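Local coordinates for protein tRNA dimethylallyltransferase (Staphylococcus epidermidis ATCC 12228, PDB 3D3Q) that probably transfers a dimethylallyl group from dimethylallyl diphosphate to adenosine 37 of tRNAs that read codons beginning with uridine, at residues 81-84 / 85-89; 303-306 / 307-310; 218-221 / 222-226. One frame throughout, in Å; residues are numbered along the deposited sequence.

Contact 1: residues 81-84 / 85-89; sequences FKKR and AEKYI
Phe81 offers a ring face to the methyl group of Ala85, one turn further along helix 78-94. CB of Ala85 stands 4.2 Å from the centroid of the Phe81 ring, 25° off the ring normal, a CH-pi contact biased toward CE1. With chi1 at 162° the ring swings to the carbonyl side of Phe81 and comes up against Ala85. Leu112 of helix 106-113 also touches this buried side chain, and Tyr88 and Ile89 touch Ile36 of strand 33-37, so the helix lies against the parallel sheet.

The outer surface of the helix is polar. The extended chain of Lys82 crosses that of Glu86 at a slant, so that OE2 of Glu86 lies against the Lys82 methylenes, while Lys82 NZ stays 4.6 Å from Glu86 OE2, beyond a salt bridge, and makes a weak hydrogen bond to Ser111 O. Lys83 and Lys87 run alongside each other in the same direction, with NZ of Lys83 4.2 Å from NZ of Lys87. Arg84 instead pairs with Glu80, and Tyr88 stacks on Tyr65. Chemically, the helix is two-faced: its inner side is apolar and meets neighbouring parts of the fold, whereas the two neighbouring ammonium groups outside would probably repel each other mildly.

Contact 2: residues 303-306 / 307-310; sequences MLDE and ITTQ
Ile307 sits one turn beyond Met303, a selenomethionine, in helix 300-314, an alpha-helix that packs beside edge strand 291-294 of the parallel sheet of this P-loop NTPase-type fold. The branched side chain of Ile307 can be followed outward. CB of Ile307 is 3.9 Å from Met303 O, the carbonyl that also accepts the backbone N-H of Ile307. CG1 of Ile307 comes nearer, at 3.6 Å from the same Met303 O, because it lies beside the backbone N and anti to the carbonyl carbon (chi1 -66°); CG2 is the other branch, anti to the backbone N. Beyond CG1 the chain leads CD1 of Ile307 away from the carbonyl, to 4.2 Å from Met303 O. The Ile307 side chain also touches Leu23 of helix 20-30, the helix that follows the phosphate-binding loop. Met303 packs on Leu23 too, and on Leu293 and Ile203 of the sheet, so this turn bridges helix and strands.

The other flank is more polar. Asp305 and Thr308 lie alongside each other with their side chains pointing the same way. OG1 of Thr308 is hydrogen-bonded to Lys30 NZ, tying helix 300-314 to the end of helix 20-30. The hydroxyl of Thr309 turns back along the helix: its OG1 donates to Asp305 O at 3.0 Å, though the position of that oxygen is less certain. As modelled, both Thr309 OG1 and Thr309 N reach this same carbonyl. Gln310 is bent at chi2 (71°), which folds its amide back toward the preceding turn, and its main-chain N-H is donated to Glu306 O at 3.2 Å, from 26° off the carbonyl plane.

Contact 3: residues 218-221 / 222-226; sequences VDIM and LGHGL
The imidazole of His224 carries a methyl group on one face: CG2 of Ile220 stands 3.8 Å above the ring plane of His224, over its centre and only 11° off the normal. This CH-pi contact is evenly shared, with CE1 and NE2 of His224 both 3.9 Å from Ile220 CG2. The methyl reaches this place because CG2 of Ile220 is anti to the backbone N, while CG1 takes the position beside it; the two side chains then lie alongside each other, pointing the same way.

A second flat group, the peptide carbonyl of Met221, accepts two N-H groups from opposite sides of its plane. Leu226 N, tilted 33° to one side, donates to Met221 O at 3.1 Å. His224 N donates at 2.9 Å to Met221 O from the other side, 72° out of the carbonyl plane and not on a lone pair. The bond from Leu226 belongs to a Schellman motif that terminates helix 207-224. Gly225 leaves the helical path with a positive phi, a backbone conformation that by itself favours glycine, and it also serves as N-cap of helix 226-235.

The apolar pair that accompanies this turn is Met221, a selenomethionine, with Leu226. They run side by side, the bend at chi3 of Met221 placing its CE 3.8 Å from CD2 of Leu226. Toward the preceding turn, the side chains of Val218 and Leu222 lie side by side, and both residues also pack on Leu269 of helix 262-286, where Lys270 forms a salt bridge with Asp219 OD1.

How the contacts relate
Along the chain the order is contact 1 on helix 78-94, contact 3 at the end of helix 207-224, and contact 2 on helix 300-314. None touches another: the centres of contacts 1 and 2 are 26 Å apart, and that of contact 3 lies 32 Å from contact 1 and 33 Å from contact 2. Contacts 1 and 2 belong to helices packed on the same parallel sheet, whereas contact 3 leans on helix 262-286. Each has one side chain near the loop probably used for substrate binding: side chain to side chain, Phe81 of contact 1 is about 11 Å from Lys20, Met303 of contact 2 about 5 Å from Gly19, and Met221 of contact 3 about 7 Å from Thr16.

Contact 1: residues 81-84 / 85-89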
loop_
_atom_site.group_PDB
_atom_site.type_symbol
_atom_site.label_atom_id
_atom_site.label_comp_id
_atom_site.label_asym_id
_atom_site.label_seq_id
_atom_site.Cartn_x
_atom_site.Cartn_y
_atom_site.Cartn_z
ATOM N N PHE A 81 -3.779 -4.561 -14.268
ATOM C CA PHE A 81 -3.419 -3.237 -13.749
ATOM C C PHE A 81 -2.080 -2.785 -14.334
ATOM O O PHE A 81 -1.907 -1.619 -14.698
ATOM C CB PHE A 81 -3.349 -3.298 -12.207
ATOM C CG PHE A 81 -2.583 -2.160 -11.574
ATOM C CD1 PHE A 81 -3.008 -0.850 -11.715
ATOM C CD2 PHE A 81 -1.413 -2.405 -10.862
ATOM C CE1 PHE A 81 -2.281 0.194 -11.171
ATOM C CE2 PHE A 81 -0.680 -1.360 -10.313
ATOM C CZ PHE A 81 -1.115 -0.064 -10.471
ATOM N N LYS A 82 -1.140 -3.722 -14.433
ATOM C CA LYS A 82 0.192 -3.436 -14.970
ATOM C C LYS A 82 0.148 -3.032 -16.445
ATOM O O LYS A 82 0.797 -2.070 -16.861
ATOM C CB LYS A 82 1.104 -4.660 -14.799
ATOM C CG LYS A 82 2.527 -4.451 -15.275
ATOM C CD LYS A 82 3.334 -5.725 -15.172
ATOM C CE LYS A 82 4.703 -5.528 -15.809
ATOM N NZ LYS A 82 5.716 -6.537 -15.362
ATOM N N LYS A 83 -0.623 -3.776 -17.230
ATOM C CA LYS A 83 -0.749 -3.494 -18.651
ATOM C C LYS A 83 -1.268 -2.082 -18.872
ATOM O O LYS A 83 -0.681 -1.316 -19.647
ATOM C CB LYS A 83 -1.691 -4.503 -19.313
ATOM C CG LYS A 83 -1.885 -4.251 -20.789
ATOM C CD LYS A 83 -2.751 -5.305 -21.454
ATOM C CE LYS A 83 -2.725 -5.120 -22.974
ATOM N NZ LYS A 83 -3.513 -6.151 -23.715
ATOM N N ARG A 84 -2.364 -1.743 -18.185
ATOM C CA ARG A 84 -3.002 -0.408 -18.286
ATOM C C ARG A 84 -2.168 0.708 -17.654
ATOM O O ARG A 84 -2.080 1.804 -18.200
ATOM C CB ARG A 84 -4.390 -0.407 -17.627
ATOM C CG ARG A 84 -5.347 -1.423 -18.182
ATOM C CD ARG A 84 -6.769 -1.159 -17.711
ATOM N NE ARG A 84 -7.663 -2.240 -18.123
ATOM C CZ ARG A 84 -8.826 -2.069 -18.744
ATOM N NH1 ARG A 84 -9.261 -0.846 -19.033
ATOM N NH2 ARG A 84 -9.545 -3.132 -19.087
ATOM N N ALA A 85 -1.571 0.421 -16.502
ATOM C CA ALA A 85 -0.750 1.400 -15.825
ATOM C C ALA A 85 0.507 1.751 -16.634
ATOM O O ALA A 85 0.854 2.921 -16.739
ATOM C CB ALA A 85 -0.377 0.902 -14.435
ATOM N N GLU A 86 1.181 0.758 -17.218
ATOM C CA GLU A 86 2.392 1.030 -18.001
ATOM C C GLU A 86 2.106 1.961 -19.163
ATOM O O GLU A 86 2.922 2.816 -19.489
ATOM C CB GLU A 86 3.017 -0.264 -18.551
ATOM C CG GLU A 86 3.457 -1.274 -17.496
ATOM C CD GLU A 86 4.153 -2.505 -18.080
ATOM O OE1 GLU A 86 5.308 -2.377 -18.544
ATOM O OE2 GLU A 86 3.546 -3.606 -18.086
ATOM N N LYS A 87 0.951 1.800 -19.794
ATOM C CA LYS A 87 0.614 2.656 -20.915
ATOM C C LYS A 87 0.406 4.089 -20.423
ATOM O O LYS A 87 0.969 5.020 -20.989
ATOM C CB LYS A 87 -0.640 2.133 -21.628
ATOM C CG LYS A 87 -0.473 0.736 -22.233
ATOM C CD LYS A 87 -1.816 0.146 -22.665
ATOM C CE LYS A 87 -1.674 -1.297 -23.188
ATOM N NZ LYS A 87 -2.989 -2.002 -23.393
ATOM N N TYR A 88 -0.379 4.258 -19.360
ATOM C CA TYR A 88 -0.639 5.582 -18.802
ATOM C C TYR A 88 0.648 6.258 -18.303
ATOM O O TYR A 88 0.864 7.455 -18.501
ATOM C CB TYR A 88 -1.657 5.506 -17.652
ATOM C CG TYR A 88 -3.107 5.278 -18.063
ATOM C CD1 TYR A 88 -3.775 4.094 -17.716
ATOM C CD2 TYR A 88 -3.835 6.267 -18.742
ATOM C CE1 TYR A 88 -5.127 3.899 -18.023
ATOM C CE2 TYR A 88 -5.194 6.082 -19.056
ATOM C CZ TYR A 88 -5.829 4.896 -18.691
ATOM O OH TYR A 88 -7.159 4.692 -18.986
ATOM N N ILE A 89 1.511 5.495 -17.657
ATOM C CA ILE A 89 2.750 6.061 -17.167
ATOM C C ILE A 89 3.587 6.627 -18.326
ATOM O O ILE A 89 4.305 7.611 -18.143
ATOM C CB ILE A 89 3.571 5.005 -16.380
ATOM C CG1 ILE A 89 2.791 4.581 -15.126
ATOM C CG2 ILE A 89 4.931 5.565 -16.016
ATOM C CD1 ILE A 89 3.430 3.455 -14.337
#

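Contact 2: residues 303-306 / 307-310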
loop_
_atom_site.group_PDB
_atom_site.type_symbol
_atom_site.label_atom_id
_atom_site.label_comp_id
_atom_site.label_asym_id
_atom_site.label_seq_id
_atom_site.Cartn_x
_atom_site.Cartn_y
_atom_site.Cartn_z
HETATM N N MSE A 303 4.280 16.282 5.148
HETATM C CA MSE A 303 4.631 15.175 4.285
HETATM C C MSE A 303 4.989 15.720 2.908
HETATM O O MSE A 303 5.988 15.319 2.329
HETATM C CB MSE A 303 3.465 14.203 4.162
HETATM C CG MSE A 303 3.023 13.585 5.473
HETATM SE SE MSE A 303 1.753 12.106 5.203
HETATM C CE MSE A 303 0.157 12.899 5.981
ATOM N N LEU A 304 4.177 16.644 2.396
ATOM C CA LEU A 304 4.424 17.233 1.087
ATOM C C LEU A 304 5.799 17.869 1.025
ATOM O O LEU A 304 6.349 18.051 -0.053
ATOM C CB LEU A 304 3.354 18.274 0.742
ATOM C CG LEU A 304 3.459 19.009 -0.599
ATOM C CD1 LEU A 304 3.436 18.030 -1.748
ATOM C CD2 LEU A 304 2.307 19.979 -0.724
ATOM N N ASP A 305 6.363 18.210 2.175
ATOM C CA ASP A 305 7.688 18.809 2.188
ATOM C C ASP A 305 8.757 17.758 2.193
ATOM O O ASP A 305 9.832 17.965 1.642
ATOM C CB ASP A 305 7.863 19.722 3.391
ATOM C CG ASP A 305 7.146 21.032 3.208
ATOM O OD1 ASP A 305 7.318 21.642 2.119
ATOM O OD2 ASP A 305 6.423 21.463 4.138
ATOM N N GLU A 306 8.473 16.636 2.839
ATOM C CA GLU A 306 9.421 15.537 2.888
ATOM C C GLU A 306 9.640 15.054 1.463
ATOM O O GLU A 306 10.768 14.770 1.056
ATOM C CB GLU A 306 8.863 14.401 3.734
ATOM C CG GLU A 306 9.528 14.259 5.088
ATOM C CD GLU A 306 10.942 13.753 4.978
ATOM O OE1 GLU A 306 11.126 12.663 4.381
ATOM O OE2 GLU A 306 11.860 14.441 5.487
ATOM N N ILE A 307 8.546 14.970 0.712
ATOM C CA ILE A 307 8.575 14.524 -0.674
ATOM C C ILE A 307 9.213 15.576 -1.571
ATOM O O ILE A 307 9.891 15.247 -2.541
ATOM C CB ILE A 307 7.136 14.225 -1.190
ATOM C CG1 ILE A 307 6.555 13.035 -0.435
ATOM C CG2 ILE A 307 7.152 13.913 -2.680
ATOM C CD1 ILE A 307 5.142 12.716 -0.811
ATOM N N THR A 308 9.001 16.843 -1.237
ATOM C CA THR A 308 9.540 17.929 -2.038
ATOM C C THR A 308 11.060 17.950 -1.927
ATOM O O THR A 308 11.756 18.318 -2.867
ATOM C CB THR A 308 8.913 19.282 -1.605
ATOM O OG1 THR A 308 8.890 20.176 -2.724
ATOM C CG2 THR A 308 9.695 19.907 -0.472
ATOM N N THR A 309 11.574 17.521 -0.783
ATOM C CA THR A 309 13.010 17.485 -0.573
ATOM C C THR A 309 13.598 16.321 -1.349
ATOM O O THR A 309 14.697 16.401 -1.889
ATOM C CB THR A 309 13.326 17.299 0.911
ATOM O OG1 THR A 309 12.791 18.405 1.649
ATOM C CG2 THR A 309 14.829 17.203 1.139
ATOM N N GLN A 310 12.848 15.232 -1.391
ATOM C CA GLN A 310 13.272 14.042 -2.094
ATOM C C GLN A 310 13.252 14.321 -3.601
ATOM O O GLN A 310 14.096 13.820 -4.334
ATOM C CB GLN A 310 12.335 12.881 -1.745
ATOM C CG GLN A 310 13.017 11.538 -1.520
ATOM C CD GLN A 310 13.823 11.475 -0.230
ATOM O OE1 GLN A 310 14.374 10.429 0.119
ATOM N NE2 GLN A 310 13.895 12.592 0.482
#

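Contact 3: residues 218-221 / 222-226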
loop_
_atom_site.group_PDB
_atom_site.type_symbol
_atom_site.label_atom_id
_atom_site.label_comp_id
_atom_site.label_asym_id
_atom_site.label_seq_id
_atom_site.Cartn_x
_atom_site.Cartn_y
_atom_site.Cartn_z
ATOM N N VAL A 218 -15.203 2.676 9.294
ATOM C CA VAL A 218 -16.265 1.737 8.988
ATOM C C VAL A 218 -17.562 2.365 9.478
ATOM O O VAL A 218 -18.599 2.234 8.839
ATOM C CB VAL A 218 -16.013 0.352 9.666
ATOM C CG1 VAL A 218 -17.173 -0.588 9.395
ATOM C CG2 VAL A 218 -14.736 -0.266 9.128
ATOM N N ASP A 219 -17.499 3.074 10.604
ATOM C CA ASP A 219 -18.694 3.725 11.144
ATOM C C ASP A 219 -19.186 4.774 10.168
ATOM O O ASP A 219 -20.382 4.874 9.911
ATOM C CB ASP A 219 -18.416 4.390 12.497
ATOM C CG ASP A 219 -18.170 3.383 13.608
ATOM O OD1 ASP A 219 -18.634 2.223 13.476
ATOM O OD2 ASP A 219 -17.526 3.754 14.627
ATOM N N ILE A 220 -18.264 5.561 9.626
ATOM C CA ILE A 220 -18.635 6.606 8.685
ATOM C C ILE A 220 -19.263 6.032 7.420
ATOM O O ILE A 220 -20.268 6.546 6.937
ATOM C CB ILE A 220 -17.423 7.448 8.293
ATOM C CG1 ILE A 220 -16.717 7.964 9.546
ATOM C CG2 ILE A 220 -17.870 8.611 7.430
ATOM C CD1 ILE A 220 -15.421 8.691 9.261
HETATM N N MSE A 221 -18.665 4.972 6.882
HETATM C CA MSE A 221 -19.193 4.353 5.670
HETATM C C MSE A 221 -20.645 3.931 5.869
HETATM O O MSE A 221 -21.495 4.192 5.015
HETATM C CB MSE A 221 -18.380 3.123 5.267
HETATM C CG MSE A 221 -16.899 3.356 5.037
HETATM SE SE MSE A 221 -16.097 1.881 4.029
HETATM C CE MSE A 221 -16.508 0.379 5.195
ATOM N N LEU A 222 -20.923 3.265 6.989
ATOM C CA LEU A 222 -22.280 2.822 7.286
ATOM C C LEU A 222 -23.159 4.050 7.342
ATOM O O LEU A 222 -24.285 4.047 6.849
ATOM C CB LEU A 222 -22.333 2.087 8.632
ATOM C CG LEU A 222 -21.978 0.593 8.681
ATOM C CD1 LEU A 222 -22.995 -0.218 7.894
ATOM C CD2 LEU A 222 -20.603 0.380 8.122
ATOM N N GLY A 223 -22.616 5.111 7.929
ATOM C CA GLY A 223 -23.349 6.354 8.062
ATOM C C GLY A 223 -23.513 7.096 6.758
ATOM O O GLY A 223 -24.353 7.978 6.659
ATOM N N HIS A 224 -22.723 6.753 5.748
ATOM C CA HIS A 224 -22.846 7.443 4.478
ATOM C C HIS A 224 -23.688 6.707 3.436
ATOM O O HIS A 224 -23.891 7.212 2.334
ATOM C CB HIS A 224 -21.465 7.761 3.915
ATOM C CG HIS A 224 -20.876 9.032 4.448
ATOM N ND1 HIS A 224 -19.722 9.589 3.937
ATOM C CD2 HIS A 224 -21.286 9.862 5.436
ATOM C CE1 HIS A 224 -19.447 10.706 4.588
ATOM N NE2 HIS A 224 -20.381 10.894 5.503
ATOM N N GLY A 225 -24.181 5.520 3.777
ATOM C CA GLY A 225 -25.004 4.783 2.840
ATOM C C GLY A 225 -24.359 3.569 2.207
ATOM O O GLY A 225 -24.760 3.154 1.117
ATOM N N LEU A 226 -23.353 3.006 2.876
ATOM C CA LEU A 226 -22.656 1.811 2.382
ATOM C C LEU A 226 -23.647 0.678 2.160
ATOM O O LEU A 226 -23.658 0.045 1.106
ATOM C CB LEU A 226 -21.590 1.341 3.386
ATOM C CG LEU A 226 -21.038 -0.075 3.162
ATOM C CD1 LEU A 226 -20.369 -0.161 1.803
ATOM C CD2 LEU A 226 -20.055 -0.438 4.267
#